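Local coordinates for protein esterase (Pseudomonas putida, PDB 1ZOI) that hydrolyses esters stereoselectively with an alpha/beta hydrolase fold, and is of interest for the synthesis of D-beta-acetylthioisobutyric acid, at residues E210-I215 and V237-L242; R105-A108 and K114-K117; H48-V53 and D269-I274; T6-Q11 and M72-D77. All coordinates share one frame; numbering follows the deposited sequence.

In the fold
All four contacts belong to the layers of helices and loops around the central sheet of an alpha/beta hydrolase fold. Contact 2 is buried and wholly apolar, contacts 1 and 3 are partly buried and lean on leucines, and contact 4 lies at the surface and is made by charged and polar groups. Helix 98-109 joins three of them: Arg105 of contact 2 forms salt bridges with Asp211 of contact 1 and Asp73 of contact 4, and Met107 packs against Ile215. Contact 3 encloses contacts 1 and 2 along the chain, and Lys117 lies against the backbone of Ile274. Contacts 3 and 4 do not touch, their centres being about 26 Å apart.

Contact 1: residues E210-I215 and V237-L242; sequences EDLKGI and VLSAKL. Unlike the reference sequence in segment 237-242: Val237 (reference Leu).
Leu212 and Lys213 of helix 209-214 pack against Leu242 in the last turn of helix 236-242. The short helical segments run at 45° to each other, with their axes 9.1 Å apart at closest approach. Leu212 comes first along the chain and is buried. Its side chain leaves the backbone toward the partner helix, and its CD1 methyl meets Leu242 CD1 at 3.8 Å, the two side chains crossing obliquely. The same methyl rests 3.9 Å from Ser239 OG, a turn earlier on the second helix. That hydroxyl is hydrogen-bonded to the backbone O of Ser235, just ahead of the helix, and its approach to Leu212 is one of packing. Lys213 follows at the exposed margin. Its chain is extended beyond CG and runs past the other branch of Leu242, CE lying 3.6 Å from Leu242 CD2 and CG at 4.1 Å from that methyl. Leu242 thus divides its two methyls between a buried leucine and the aliphatic part of a lysine. The backbones come nearest here as well, with 5.5 Å between Lys213 CA and Leu242 CA. Pro126 also touches Leu242, while Leu212 packs on Val104 of helix 98-109. This is apolar helix-to-helix packing between the helices that precede strands 219-224 and 246-251, neighbouring parallel strands in the sheet of the alpha/beta hydrolase fold.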
# COMPACT_ATOMS: atom_id res chain seq x y z
N GLU A 210 3.76 4.96 -37.17
CA GLU A 210 2.75 4.28 -37.97
C GLU A 210 1.36 4.41 -37.35
O GLU A 210 0.38 4.67 -38.06
CB GLU A 210 3.10 2.79 -38.11
CG GLU A 210 2.12 2.03 -39.00
CD GLU A 210 2.34 0.52 -38.97
OE1 GLU A 210 1.59 -0.20 -39.67
OE2 GLU A 210 3.25 0.06 -38.25
N ASP A 211 1.27 4.23 -36.03
CA ASP A 211 -0.01 4.32 -35.35
C ASP A 211 -0.61 5.71 -35.50
O ASP A 211 -1.80 5.86 -35.79
CB ASP A 211 0.12 4.01 -33.85
CG ASP A 211 0.73 2.65 -33.56
OD1 ASP A 211 0.59 1.72 -34.39
OD2 ASP A 211 1.34 2.51 -32.48
N LEU A 212 0.21 6.72 -35.28
CA LEU A 212 -0.22 8.11 -35.35
C LEU A 212 -0.79 8.49 -36.71
O LEU A 212 -1.84 9.12 -36.79
CB LEU A 212 0.94 9.04 -35.01
CG LEU A 212 1.50 8.97 -33.58
CD1 LEU A 212 2.70 9.89 -33.47
CD2 LEU A 212 0.42 9.36 -32.57
N LYS A 213 -0.09 8.10 -37.78
CA LYS A 213 -0.55 8.43 -39.13
C LYS A 213 -1.89 7.80 -39.49
O LYS A 213 -2.59 8.28 -40.39
CB LYS A 213 0.49 7.99 -40.16
CG LYS A 213 1.80 8.77 -40.10
CD LYS A 213 2.81 8.20 -41.08
CE LYS A 213 4.14 8.91 -40.98
NZ LYS A 213 5.19 8.23 -41.80
N GLY A 214 -2.27 6.74 -38.78
CA GLY A 214 -3.52 6.06 -39.06
C GLY A 214 -4.73 6.46 -38.24
O GLY A 214 -5.85 6.04 -38.55
N ILE A 215 -4.52 7.25 -37.20
CA ILE A 215 -5.62 7.69 -36.34
C ILE A 215 -6.36 8.87 -36.96
O ILE A 215 -5.79 9.95 -37.08
CB ILE A 215 -5.10 8.08 -34.95
CG1 ILE A 215 -4.42 6.87 -34.30
CG2 ILE A 215 -6.25 8.57 -34.07
CD1 ILE A 215 -3.70 7.17 -33.00
N VAL A 237 5.27 18.06 -30.23
CA VAL A 237 5.33 18.85 -31.46
C VAL A 237 5.21 17.96 -32.69
O VAL A 237 4.44 18.25 -33.61
CB VAL A 237 6.65 19.65 -31.53
CG1 VAL A 237 6.76 20.36 -32.87
CG2 VAL A 237 6.71 20.65 -30.39
N LEU A 238 5.98 16.88 -32.71
CA LEU A 238 5.97 15.95 -33.83
C LEU A 238 4.70 15.11 -33.89
O LEU A 238 4.18 14.85 -34.97
CB LEU A 238 7.21 15.05 -33.76
CG LEU A 238 8.55 15.78 -33.68
CD1 LEU A 238 9.70 14.78 -33.70
CD2 LEU A 238 8.69 16.75 -34.85
N SER A 239 4.21 14.68 -32.74
CA SER A 239 2.99 13.87 -32.71
C SER A 239 1.80 14.62 -33.30
O SER A 239 1.03 14.06 -34.08
CB SER A 239 2.65 13.45 -31.27
OG SER A 239 3.61 12.54 -30.76
N ALA A 240 1.66 15.88 -32.93
CA ALA A 240 0.55 16.70 -33.41
C ALA A 240 0.51 16.80 -34.93
O ALA A 240 -0.57 16.80 -35.53
CB ALA A 240 0.62 18.09 -32.80
N LYS A 241 1.68 16.87 -35.55
CA LYS A 241 1.78 16.98 -37.00
C LYS A 241 1.49 15.67 -37.72
O LYS A 241 0.91 15.67 -38.81
CB LYS A 241 3.17 17.48 -37.40
CG LYS A 241 3.48 18.88 -36.93
CD LYS A 241 4.87 19.32 -37.37
CE LYS A 241 5.17 20.74 -36.93
NZ LYS A 241 5.13 20.88 -35.45
N LEU A 242 1.88 14.55 -37.12
CA LEU A 242 1.66 13.24 -37.71
C LEU A 242 0.19 12.82 -37.69
O LEU A 242 -0.27 12.11 -38.59
CB LEU A 242 2.50 12.18 -36.99
CG LEU A 242 4.00 12.20 -37.29
CD1 LEU A 242 4.75 11.27 -36.34
CD2 LEU A 242 4.22 11.78 -38.74

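Contact 2: residues R105-A108 and K114-K117; sequences RYMA and KVAK
Val115 brings one methyl, CG2, against two side chains of helix 98-109, and every contact across the pair of segments is apolar. CG2 lies 4.1 Å from Tyr106 CE2, at the edge of the phenol ring and near its plane. Tyr106 reaches that position because its CG is anti to the backbone N (chi1 173°), which carries the ring out beside the helix. Met107 CG approaches the same methyl at 4.2 Å, and the methionine and valine side chains cross at about a right angle. Beyond CG the methionine chain bends at chi3 (-66°), and its CE packs on Ile215. Both distances are those of ordinary van der Waals packing.

The polar link lies at the end of the tyrosine: its OH is hydrogen-bonded to Asp113 OD1, just ahead of Lys114, so the tyrosine is bonded to the loop on which its ring packs. Its ring also meets those of His110 and His93. The loop carrying Val115 returns the chain from helix 98-109 to strand 118-121, its Ala116 bonding through the backbone to Ala91, while Tyr106 leans on Val79 and Val83 of helix 72-86 and Val115 touches His93 of strand 92-96.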
# COMPACT_ATOMS: atom_id res chain seq x y z
N ARG A 105 -1.33 3.08 -29.36
CA ARG A 105 -1.16 1.70 -29.82
C ARG A 105 -2.51 0.98 -29.75
O ARG A 105 -2.82 0.16 -30.61
CB ARG A 105 -0.11 0.98 -28.96
CG ARG A 105 0.16 -0.49 -29.34
CD ARG A 105 0.49 -0.68 -30.83
NE ARG A 105 1.59 0.15 -31.30
CZ ARG A 105 2.88 -0.16 -31.23
NH1 ARG A 105 3.27 -1.31 -30.69
NH2 ARG A 105 3.79 0.68 -31.70
N TYR A 106 -3.32 1.31 -28.75
CA TYR A 106 -4.63 0.69 -28.62
C TYR A 106 -5.52 1.03 -29.81
O TYR A 106 -6.15 0.16 -30.40
CB TYR A 106 -5.33 1.17 -27.34
CG TYR A 106 -6.76 0.68 -27.25
CD1 TYR A 106 -7.04 -0.68 -27.09
CD2 TYR A 106 -7.83 1.56 -27.36
CE1 TYR A 106 -8.35 -1.15 -27.04
CE2 TYR A 106 -9.15 1.11 -27.31
CZ TYR A 106 -9.40 -0.25 -27.15
OH TYR A 106 -10.70 -0.71 -27.10
N MET A 107 -5.58 2.32 -30.13
CA MET A 107 -6.40 2.81 -31.23
C MET A 107 -5.94 2.26 -32.57
O MET A 107 -6.69 2.25 -33.55
CB MET A 107 -6.38 4.33 -31.27
CG MET A 107 -6.93 4.98 -30.01
SD MET A 107 -6.85 6.77 -30.01
CE MET A 107 -5.10 7.03 -30.00
N ALA A 108 -4.69 1.80 -32.61
CA ALA A 108 -4.12 1.26 -33.82
C ALA A 108 -4.37 -0.25 -33.99
O ALA A 108 -4.81 -0.68 -35.06
CB ALA A 108 -2.62 1.55 -33.87
N LYS A 114 -14.39 2.01 -32.04
CA LYS A 114 -14.31 3.34 -32.63
C LYS A 114 -14.24 4.43 -31.57
O LYS A 114 -15.24 5.08 -31.27
CB LYS A 114 -15.52 3.57 -33.54
CG LYS A 114 -15.83 2.40 -34.47
CD LYS A 114 -14.65 2.07 -35.38
CE LYS A 114 -14.94 0.85 -36.24
NZ LYS A 114 -13.81 0.49 -37.13
N VAL A 115 -13.05 4.61 -31.01
CA VAL A 115 -12.84 5.63 -29.99
C VAL A 115 -13.32 6.98 -30.51
O VAL A 115 -13.02 7.35 -31.65
CB VAL A 115 -11.35 5.71 -29.61
CG1 VAL A 115 -11.09 6.90 -28.69
CG2 VAL A 115 -10.93 4.41 -28.92
N ALA A 116 -14.07 7.72 -29.69
CA ALA A 116 -14.59 9.02 -30.09
C ALA A 116 -13.46 10.03 -30.32
O ALA A 116 -13.31 10.55 -31.43
CB ALA A 116 -15.55 9.55 -29.02
N LYS A 117 -12.69 10.29 -29.28
CA LYS A 117 -11.56 11.23 -29.35
C LYS A 117 -10.47 10.75 -28.41
O LYS A 117 -10.70 9.86 -27.59
CB LYS A 117 -11.98 12.63 -28.90
CG LYS A 117 -13.18 13.24 -29.59
CD LYS A 117 -13.37 14.68 -29.10
CE LYS A 117 -14.64 15.31 -29.64
NZ LYS A 117 -14.66 15.33 -31.13

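Contact 3: residues H48-V53 and D269-I274; sequences HGYRVV and DLLAFI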
# COMPACT_ATOMS: atom_id res chain seq x y z
N HIS A 48 -18.56 16.72 -13.72
CA HIS A 48 -19.13 17.23 -14.96
C HIS A 48 -20.01 16.22 -15.69
O HIS A 48 -20.24 16.33 -16.90
CB HIS A 48 -18.03 17.77 -15.87
CG HIS A 48 -17.46 19.07 -15.39
ND1 HIS A 48 -16.61 19.17 -14.32
CD2 HIS A 48 -17.71 20.35 -15.79
CE1 HIS A 48 -16.35 20.44 -14.07
NE2 HIS A 48 -17.01 21.17 -14.95
N GLY A 49 -20.50 15.24 -14.94
CA GLY A 49 -21.40 14.24 -15.50
C GLY A 49 -20.85 13.13 -16.37
O GLY A 49 -21.59 12.56 -17.17
N TYR A 50 -19.58 12.79 -16.21
CA TYR A 50 -18.98 11.72 -17.00
C TYR A 50 -18.81 10.47 -16.15
O TYR A 50 -18.85 10.51 -14.92
CB TYR A 50 -17.60 12.12 -17.52
CG TYR A 50 -17.61 13.13 -18.64
CD1 TYR A 50 -17.72 12.73 -19.97
CD2 TYR A 50 -17.55 14.50 -18.36
CE1 TYR A 50 -17.78 13.67 -21.00
CE2 TYR A 50 -17.61 15.44 -19.38
CZ TYR A 50 -17.73 15.02 -20.69
OH TYR A 50 -17.81 15.96 -21.69
N ARG A 51 -18.63 9.34 -16.83
CA ARG A 51 -18.35 8.07 -16.17
C ARG A 51 -16.86 7.98 -16.46
O ARG A 51 -16.43 8.16 -17.60
CB ARG A 51 -19.09 6.91 -16.85
CG ARG A 51 -18.66 5.54 -16.35
CD ARG A 51 -19.43 4.43 -17.06
NE ARG A 51 -18.91 3.10 -16.76
CZ ARG A 51 -19.38 1.98 -17.30
NH1 ARG A 51 -20.37 2.03 -18.18
NH2 ARG A 51 -18.86 0.80 -16.97
N VAL A 52 -16.06 7.73 -15.43
CA VAL A 52 -14.62 7.67 -15.63
C VAL A 52 -14.04 6.30 -15.30
O VAL A 52 -14.42 5.67 -14.32
CB VAL A 52 -13.90 8.76 -14.79
CG1 VAL A 52 -14.38 10.13 -15.25
CG2 VAL A 52 -14.18 8.56 -13.31
N VAL A 53 -13.12 5.86 -16.16
CA VAL A 53 -12.47 4.56 -16.00
C VAL A 53 -10.95 4.73 -16.03
O VAL A 53 -10.42 5.49 -16.83
CB VAL A 53 -12.91 3.60 -17.13
CG1 VAL A 53 -12.12 2.31 -17.08
CG2 VAL A 53 -14.41 3.32 -17.01
N ASP A 269 -9.01 22.66 -19.91
CA ASP A 269 -8.67 22.46 -21.32
C ASP A 269 -9.11 21.09 -21.82
O ASP A 269 -9.54 20.95 -22.96
CB ASP A 269 -7.18 22.69 -21.55
CG ASP A 269 -6.78 24.15 -21.40
OD1 ASP A 269 -7.68 25.02 -21.48
OD2 ASP A 269 -5.59 24.44 -21.21
N LEU A 270 -9.00 20.07 -20.97
CA LEU A 270 -9.44 18.73 -21.36
C LEU A 270 -10.96 18.75 -21.60
O LEU A 270 -11.45 18.20 -22.58
CB LEU A 270 -9.13 17.70 -20.26
CG LEU A 270 -7.71 17.17 -20.11
CD1 LEU A 270 -7.60 16.37 -18.81
CD2 LEU A 270 -7.34 16.31 -21.30
N LEU A 271 -11.69 19.40 -20.70
CA LEU A 271 -13.14 19.47 -20.83
C LEU A 271 -13.55 20.21 -22.10
O LEU A 271 -14.41 19.75 -22.84
CB LEU A 271 -13.76 20.16 -19.61
CG LEU A 271 -15.29 20.27 -19.63
CD1 LEU A 271 -15.89 18.88 -19.62
CD2 LEU A 271 -15.77 21.08 -18.44
N ALA A 272 -12.91 21.35 -22.35
CA ALA A 272 -13.23 22.14 -23.54
C ALA A 272 -13.04 21.32 -24.81
O ALA A 272 -13.88 21.34 -25.70
CB ALA A 272 -12.37 23.39 -23.58
N PHE A 273 -11.92 20.62 -24.88
CA PHE A 273 -11.62 19.80 -26.05
C PHE A 273 -12.61 18.65 -26.20
O PHE A 273 -13.13 18.41 -27.28
CB PHE A 273 -10.21 19.23 -25.97
CG PHE A 273 -9.93 18.20 -27.02
CD1 PHE A 273 -9.83 18.57 -28.36
CD2 PHE A 273 -9.82 16.86 -26.69
CE1 PHE A 273 -9.63 17.62 -29.35
CE2 PHE A 273 -9.62 15.90 -27.68
CZ PHE A 273 -9.53 16.28 -29.00
N ILE A 274 -12.84 17.92 -25.11
CA ILE A 274 -13.75 16.79 -25.16
C ILE A 274 -15.16 17.16 -25.64
O ILE A 274 -15.78 16.41 -26.39
CB ILE A 274 -13.83 16.08 -23.78
CG1 ILE A 274 -12.50 15.38 -23.50
CG2 ILE A 274 -14.99 15.08 -23.77
CD1 ILE A 274 -12.46 14.64 -22.17
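Leu271, on the last turns of helix 263-274, splits its two methyls between Tyr50 and His48. With chi1 near 180° (-179°) the leucine extends away from its own backbone N, towards the chain that follows helix 39-47. CD1 meets Tyr50 CE2 at 3.9 Å and lies obliquely to the phenol ring. CD2 comes to 3.4 Å from His48 CD2, a close approach, with the imidazole and the leucine crossing at about a right angle. His48 is held by the helix it follows: ND1 is hydrogen-bonded to the backbone O of Phe44, and the ring stacks on that of Phe44.

Tyr50 reaches further along the helix, running past Ile274 in the opposite direction. Its OH lies 3.6 Å from Ile274 CG2, and CZ is 4.1 Å from the same methyl, so the end of the phenol packs on both Leu271 and Ile274.

Gly49 stands between the two aromatic residues, its positive phi closing helix 39-47 in a Schellman motif before strand 51-55 begins. Helix 263-274 packs beside that helix through Leu270 and Leu271 on Phe45, and Ile274 joins Tyr50 in touching Ile25 of strand 24-28.

Contact 4: residues T6-Q11 and M72-D77; sequences TKDGVQ and MDHYAD
Residues Thr6 to Gly9 form a type I beta turn, Gly9 N bonding to Thr6 O at 3.1 Å, and this turn faces the first turns of helix 72-86. Lys7 and Asp8, at its two central positions, carry the contact with Asp77 and His74. Lys7 bends at chi3 (-56°) and brings NZ to 3.8 Å from Asp77 OD2, a long salt bridge. Asp77 has stronger partners outside the contact: its OD1 takes a salt bridge from Arg109 and a hydrogen bond from His110.

The turn is the hairpin connection between strands 3-5 and 11-17, the antiparallel pair at one margin of the alpha/beta hydrolase sheet, and Thr6 bonds across it. Thr6 OG1 accepts a bond from Val10 N at 2.8 Å and donates one to Asp8 OD2 at 2.6 Å, meeting that oxygen on the anti side, 33° out of the carboxylate plane.

Thus held, Asp8 directs its other oxygen, OD1, towards the edge of the His74 ring, with the carboxylate and ring planes 23° apart. Arg58 forms a salt bridge with this same OD1 and also touches the His74 side chain, bringing a positive charge in beside the carboxylate.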
# COMPACT_ATOMS: atom_id res chain seq x y z
N THR A 6 -7.11 -11.02 -18.37
CA THR A 6 -6.76 -10.91 -19.78
C THR A 6 -6.66 -12.29 -20.43
O THR A 6 -6.71 -13.31 -19.74
CB THR A 6 -5.41 -10.22 -19.97
OG1 THR A 6 -4.39 -11.03 -19.36
CG2 THR A 6 -5.41 -8.84 -19.33
N LYS A 7 -6.51 -12.30 -21.75
CA LYS A 7 -6.39 -13.54 -22.51
C LYS A 7 -5.21 -14.35 -21.99
O LYS A 7 -5.29 -15.58 -21.90
CB LYS A 7 -6.15 -13.25 -23.99
CG LYS A 7 -7.09 -12.25 -24.63
CD LYS A 7 -6.64 -11.93 -26.06
CE LYS A 7 -5.20 -11.43 -26.09
NZ LYS A 7 -4.73 -11.08 -27.47
N ASP A 8 -4.12 -13.66 -21.65
CA ASP A 8 -2.93 -14.34 -21.16
C ASP A 8 -2.84 -14.53 -19.65
O ASP A 8 -1.75 -14.72 -19.11
CB ASP A 8 -1.66 -13.66 -21.70
CG ASP A 8 -1.71 -12.14 -21.62
OD1 ASP A 8 -0.66 -11.51 -21.91
OD2 ASP A 8 -2.77 -11.57 -21.30
N GLY A 9 -3.99 -14.49 -18.98
CA GLY A 9 -4.05 -14.71 -17.54
C GLY A 9 -3.56 -13.63 -16.59
O GLY A 9 -3.20 -13.94 -15.45
N VAL A 10 -3.56 -12.38 -17.02
CA VAL A 10 -3.11 -11.30 -16.15
C VAL A 10 -4.31 -10.64 -15.48
O VAL A 10 -5.34 -10.45 -16.11
CB VAL A 10 -2.34 -10.23 -16.96
CG1 VAL A 10 -1.92 -9.08 -16.04
CG2 VAL A 10 -1.14 -10.86 -17.64
N GLN A 11 -4.18 -10.30 -14.20
CA GLN A 11 -5.26 -9.63 -13.49
C GLN A 11 -5.01 -8.13 -13.60
O GLN A 11 -3.99 -7.63 -13.11
CB GLN A 11 -5.29 -10.02 -12.01
CG GLN A 11 -5.69 -11.46 -11.73
CD GLN A 11 -7.09 -11.77 -12.22
OE1 GLN A 11 -7.26 -12.41 -13.26
NE2 GLN A 11 -8.09 -11.31 -11.49
N MET A 72 4.33 -2.41 -25.57
CA MET A 72 3.15 -1.68 -25.99
C MET A 72 2.00 -2.54 -26.54
O MET A 72 0.84 -2.24 -26.29
CB MET A 72 3.56 -0.61 -27.00
CG MET A 72 2.76 0.69 -26.92
SD MET A 72 2.93 1.60 -25.35
CE MET A 72 1.57 0.96 -24.48
N ASP A 73 2.32 -3.59 -27.30
CA ASP A 73 1.26 -4.45 -27.84
C ASP A 73 0.44 -5.09 -26.73
O ASP A 73 -0.79 -5.15 -26.81
CB ASP A 73 1.84 -5.54 -28.75
CG ASP A 73 2.35 -5.00 -30.07
OD1 ASP A 73 1.89 -3.92 -30.50
OD2 ASP A 73 3.21 -5.67 -30.69
N HIS A 74 1.12 -5.59 -25.70
CA HIS A 74 0.44 -6.21 -24.58
C HIS A 74 -0.32 -5.15 -23.79
O HIS A 74 -1.46 -5.39 -23.37
CB HIS A 74 1.46 -6.92 -23.68
CG HIS A 74 1.96 -8.22 -24.24
ND1 HIS A 74 1.38 -9.43 -23.93
CD2 HIS A 74 2.97 -8.50 -25.09
CE1 HIS A 74 2.02 -10.40 -24.57
NE2 HIS A 74 2.99 -9.85 -25.28
N TYR A 75 0.29 -3.99 -23.58
CA TYR A 75 -0.40 -2.94 -22.84
C TYR A 75 -1.71 -2.63 -23.56
O TYR A 75 -2.75 -2.46 -22.93
CB TYR A 75 0.43 -1.64 -22.77
CG TYR A 75 1.77 -1.71 -22.08
CD1 TYR A 75 2.06 -2.68 -21.11
CD2 TYR A 75 2.75 -0.75 -22.34
CE1 TYR A 75 3.29 -2.68 -20.43
CE2 TYR A 75 3.96 -0.73 -21.68
CZ TYR A 75 4.23 -1.69 -20.72
OH TYR A 75 5.43 -1.62 -20.05
N ALA A 76 -1.65 -2.58 -24.89
CA ALA A 76 -2.83 -2.29 -25.71
C ALA A 76 -3.87 -3.40 -25.64
O ALA A 76 -5.07 -3.13 -25.59
CB ALA A 76 -2.41 -2.04 -27.14
N ASP A 77 -3.42 -4.65 -25.66
CA ASP A 77 -4.37 -5.75 -25.59
C ASP A 77 -5.03 -5.76 -24.21
O ASP A 77 -6.19 -6.16 -24.06
CB ASP A 77 -3.69 -7.09 -25.89
CG ASP A 77 -3.24 -7.20 -27.34
OD1 ASP A 77 -3.75 -6.42 -28.18
OD2 ASP A 77 -2.40 -8.07 -27.63